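Local coordinates for Non-structural protein (Porcine reproductive and respiratory syndrome virus, PDB 3IFU) that is the nsp1-alpha leader protease of the viral polyprotein, a zinc-binding papain-like cysteine protease that probably also suppresses host interferon-beta production, at residues 109-122 with 168-180. Sequence-based numbering, arbitrary orientation.
Sequences GQLTPTVLKTLQVY and PKPEDFCPFECAM. With ZN (zinc ion), chain B.
Y122 and E171 meet at one end of this contact, and L111 and A179 near the other, a worked example of how a C-terminal tail without regular secondary structure can be fastened at several separate points. A trans chi1 of -173° swings the Y122 ring out to the tail, where CB of E171 lies over one face, though it is modelled too close for the exact spacing to be trusted. The E171 carboxylate stacks across the same ring, its plane turned 18° from that of the ring, with OE1 3.6 Å from Y122 CD2.

P113, in the first turn of helix 113-118, is the middle point. Its CG sits 3.6 Å from C174 SG and also meets F176 O, while its CD meets E177 O. T112, the N-cap residue, gives its hydroxyl to the tail instead of to the helix: OG1 donates to E177 O at 2.8 Å, tilted 22° from the carbonyl plane.

L111 joins A179 in a single antiparallel bridge, a hydrogen-bonded pair closed by two nearly straight bonds, L111 N to A179 O and A179 N to L111 O, each 3.1 Å. Within the tail, the F176 ring has C174 SG offset over one face and A179 CB centred over the opposite one, while L111 CG packs 4.0 Å from F176 CZ. The bridge lies one residue before M180, whose terminal carboxylate binds a zinc ion through OXT at 2.1 Å, completing a site with C70, C76 and H146; it probably helps to fix the position of that ligand.

The L111 side chain continues inward to I105 of helix 94-108 and to V147 of strand 147-148; V147 is also touched by F176 and A179. At the far end, Y122 makes a cation-pi contact with R127 of strand 127-130.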
# COMPACT_ATOMS: atom_id res chain seq x y z
N GLY A 109 23.39 2.62 6.10
CA GLY A 109 22.98 2.28 7.46
C GLY A 109 22.08 3.32 8.10
O GLY A 109 22.00 3.43 9.33
N GLN A 110 21.41 4.10 7.26
CA GLN A 110 20.51 5.14 7.72
C GLN A 110 19.86 5.78 6.49
O GLN A 110 20.29 5.53 5.37
CB GLN A 110 21.29 6.21 8.49
CG GLN A 110 22.50 6.76 7.73
CD GLN A 110 23.24 7.86 8.49
OE1 GLN A 110 23.56 7.70 9.68
NE2 GLN A 110 23.52 8.97 7.81
N LEU A 111 18.83 6.58 6.71
CA LEU A 111 18.15 7.25 5.61
C LEU A 111 18.53 8.71 5.71
O LEU A 111 18.49 9.31 6.79
CB LEU A 111 16.64 7.06 5.72
CG LEU A 111 15.79 7.20 4.45
CD1 LEU A 111 16.49 6.57 3.23
CD2 LEU A 111 14.45 6.51 4.70
N THR A 112 18.91 9.31 4.59
CA THR A 112 19.34 10.70 4.61
C THR A 112 19.00 11.41 3.30
O THR A 112 18.76 10.76 2.28
CB THR A 112 20.85 10.76 4.85
OG1 THR A 112 21.22 12.09 5.19
CG2 THR A 112 21.61 10.34 3.61
N PRO A 113 18.97 12.76 3.31
CA PRO A 113 18.66 13.50 2.08
C PRO A 113 19.57 13.07 0.93
O PRO A 113 19.15 13.02 -0.23
CB PRO A 113 18.88 14.95 2.48
CG PRO A 113 18.49 14.96 3.91
CD PRO A 113 19.12 13.69 4.45
N THR A 114 20.81 12.75 1.27
CA THR A 114 21.78 12.33 0.28
C THR A 114 21.44 10.96 -0.30
O THR A 114 21.57 10.74 -1.50
CB THR A 114 23.20 12.33 0.89
OG1 THR A 114 23.63 13.68 1.08
CG2 THR A 114 24.18 11.59 -0.00
N VAL A 115 20.99 10.04 0.55
CA VAL A 115 20.62 8.71 0.08
C VAL A 115 19.34 8.78 -0.75
O VAL A 115 19.14 7.96 -1.65
CB VAL A 115 20.42 7.73 1.25
CG1 VAL A 115 19.87 6.40 0.74
CG2 VAL A 115 21.73 7.49 1.95
N LEU A 116 18.49 9.76 -0.47
CA LEU A 116 17.26 9.91 -1.24
C LEU A 116 17.58 10.52 -2.60
O LEU A 116 16.92 10.23 -3.59
CB LEU A 116 16.25 10.79 -0.48
CG LEU A 116 15.66 10.19 0.80
CD1 LEU A 116 14.77 11.21 1.49
CD2 LEU A 116 14.86 8.95 0.45
N LYS A 117 18.62 11.35 -2.65
CA LYS A 117 19.05 11.97 -3.90
C LYS A 117 19.68 10.90 -4.78
O LYS A 117 19.42 10.85 -5.98
CB LYS A 117 20.06 13.08 -3.64
CG LYS A 117 19.45 14.31 -2.99
CD LYS A 117 20.52 15.31 -2.54
CE LYS A 117 19.89 16.56 -1.90
NZ LYS A 117 20.93 17.47 -1.32
N THR A 118 20.51 10.04 -4.19
CA THR A 118 21.16 8.96 -4.93
C THR A 118 20.08 8.05 -5.54
O THR A 118 20.24 7.53 -6.65
CB THR A 118 22.08 8.11 -4.00
OG1 THR A 118 23.05 8.96 -3.38
CG2 THR A 118 22.80 7.04 -4.78
N LEU A 119 18.99 7.88 -4.80
CA LEU A 119 17.87 7.05 -5.24
C LEU A 119 16.89 7.81 -6.13
O LEU A 119 15.88 7.25 -6.56
CB LEU A 119 17.13 6.48 -4.02
CG LEU A 119 17.89 5.45 -3.19
CD1 LEU A 119 16.99 4.95 -2.08
CD2 LEU A 119 18.32 4.29 -4.07
N GLN A 120 17.19 9.08 -6.39
CA GLN A 120 16.36 9.92 -7.25
C GLN A 120 14.89 9.79 -6.92
O GLN A 120 14.05 9.66 -7.82
CB GLN A 120 16.57 9.54 -8.71
CG GLN A 120 17.92 9.92 -9.24
CD GLN A 120 18.24 9.18 -10.52
OE1 GLN A 120 19.15 9.55 -11.25
NE2 GLN A 120 17.48 8.11 -10.78
N VAL A 121 14.58 9.82 -5.63
CA VAL A 121 13.21 9.71 -5.17
C VAL A 121 12.35 10.85 -5.71
O VAL A 121 11.22 10.63 -6.18
CB VAL A 121 13.18 9.68 -3.64
CG1 VAL A 121 11.83 10.12 -3.11
CG2 VAL A 121 13.49 8.28 -3.17
N TYR A 122 12.88 12.07 -5.68
CA TYR A 122 12.15 13.23 -6.16
C TYR A 122 11.96 13.25 -7.69
O TYR A 122 10.85 13.48 -8.18
CB TYR A 122 12.85 14.51 -5.71
CG TYR A 122 12.05 15.76 -6.02
CD1 TYR A 122 11.19 16.32 -5.08
CD2 TYR A 122 12.12 16.36 -7.28
CE1 TYR A 122 10.41 17.44 -5.38
CE2 TYR A 122 11.34 17.47 -7.60
CZ TYR A 122 10.49 18.01 -6.65
OH TYR A 122 9.71 19.09 -6.97
N PRO A 168 3.01 20.23 -2.25
CA PRO A 168 4.28 19.54 -2.05
C PRO A 168 5.38 20.45 -1.51
O PRO A 168 5.34 21.66 -1.71
CB PRO A 168 4.61 18.99 -3.44
CG PRO A 168 3.99 20.01 -4.34
CD PRO A 168 2.66 20.26 -3.68
N LYS A 169 6.34 19.84 -0.82
CA LYS A 169 7.49 20.55 -0.27
C LYS A 169 8.52 20.67 -1.39
O LYS A 169 8.70 19.74 -2.16
CB LYS A 169 8.09 19.74 0.88
CG LYS A 169 7.82 20.28 2.27
CD LYS A 169 6.35 20.42 2.55
CE LYS A 169 6.02 21.88 2.78
NZ LYS A 169 6.82 22.46 3.90
N PRO A 170 9.21 21.82 -1.50
CA PRO A 170 10.20 21.97 -2.57
C PRO A 170 11.14 20.77 -2.58
O PRO A 170 11.21 20.04 -1.59
CB PRO A 170 10.91 23.26 -2.19
CG PRO A 170 9.81 24.06 -1.56
CD PRO A 170 9.15 23.04 -0.67
N GLU A 171 11.85 20.54 -3.67
CA GLU A 171 12.74 19.39 -3.71
C GLU A 171 13.94 19.44 -2.78
O GLU A 171 14.64 18.44 -2.62
CB GLU A 171 13.19 19.10 -5.13
CG GLU A 171 13.75 20.26 -5.88
CD GLU A 171 14.03 19.90 -7.32
OE1 GLU A 171 14.72 18.88 -7.55
OE2 GLU A 171 13.54 20.62 -8.23
N ASP A 172 14.21 20.59 -2.18
CA ASP A 172 15.34 20.68 -1.26
C ASP A 172 14.93 20.24 0.15
O ASP A 172 15.78 20.02 1.01
CB ASP A 172 15.92 22.10 -1.22
CG ASP A 172 14.97 23.15 -1.82
OD1 ASP A 172 14.77 23.14 -3.05
OD2 ASP A 172 14.44 23.97 -1.05
N PHE A 173 13.62 20.10 0.36
CA PHE A 173 13.10 19.71 1.67
C PHE A 173 13.13 18.22 1.98
O PHE A 173 12.86 17.38 1.12
CB PHE A 173 11.66 20.20 1.84
CG PHE A 173 11.10 19.91 3.20
CD1 PHE A 173 11.33 20.79 4.26
CD2 PHE A 173 10.41 18.73 3.46
CE1 PHE A 173 10.89 20.49 5.54
CE2 PHE A 173 9.96 18.42 4.74
CZ PHE A 173 10.20 19.31 5.79
N CYS A 174 13.44 17.93 3.24
CA CYS A 174 13.48 16.57 3.77
C CYS A 174 13.23 16.71 5.27
O CYS A 174 13.97 17.41 5.96
CB CYS A 174 14.85 15.93 3.53
SG CYS A 174 14.96 14.18 4.04
N PRO A 175 12.19 16.06 5.80
CA PRO A 175 11.85 16.12 7.22
C PRO A 175 12.99 15.81 8.19
O PRO A 175 13.00 16.26 9.33
CB PRO A 175 10.71 15.11 7.35
CG PRO A 175 10.05 15.19 6.01
CD PRO A 175 11.24 15.19 5.08
N PHE A 176 13.97 15.04 7.72
CA PHE A 176 15.08 14.64 8.57
C PHE A 176 16.46 14.78 7.94
O PHE A 176 16.59 15.00 6.73
CB PHE A 176 14.87 13.18 8.98
CG PHE A 176 14.64 12.26 7.80
CD1 PHE A 176 15.71 11.81 7.04
CD2 PHE A 176 13.35 11.90 7.43
CE1 PHE A 176 15.50 11.01 5.92
CE2 PHE A 176 13.13 11.10 6.31
CZ PHE A 176 14.21 10.65 5.56
N GLU A 177 17.48 14.63 8.78
CA GLU A 177 18.87 14.70 8.36
C GLU A 177 19.42 13.29 8.50
O GLU A 177 20.26 12.85 7.72
CB GLU A 177 19.65 15.63 9.28
CG GLU A 177 19.30 17.09 9.13
CD GLU A 177 19.74 17.62 7.79
OE1 GLU A 177 19.08 17.30 6.77
OE2 GLU A 177 20.77 18.33 7.75
N CYS A 178 18.93 12.59 9.50
CA CYS A 178 19.36 11.23 9.76
C CYS A 178 18.26 10.45 10.46
O CYS A 178 18.06 10.58 11.67
CB CYS A 178 20.63 11.23 10.61
SG CYS A 178 21.16 9.60 11.13
N ALA A 179 17.53 9.66 9.69
CA ALA A 179 16.47 8.85 10.25
C ALA A 179 17.08 7.48 10.50
O ALA A 179 17.60 6.84 9.58
CB ALA A 179 15.30 8.75 9.27
N MET A 180 17.04 7.05 11.75
CA MET A 180 17.59 5.76 12.14
C MET A 180 16.60 5.15 13.10
O MET A 180 16.47 3.91 13.16
CB MET A 180 18.92 5.91 12.86
CG MET A 180 20.04 6.48 12.03
SD MET A 180 21.60 6.08 12.84
CE MET A 180 21.57 7.24 14.20
OXT MET A 180 15.99 5.97 13.82
ZN ZN B . 14.05 5.41 14.28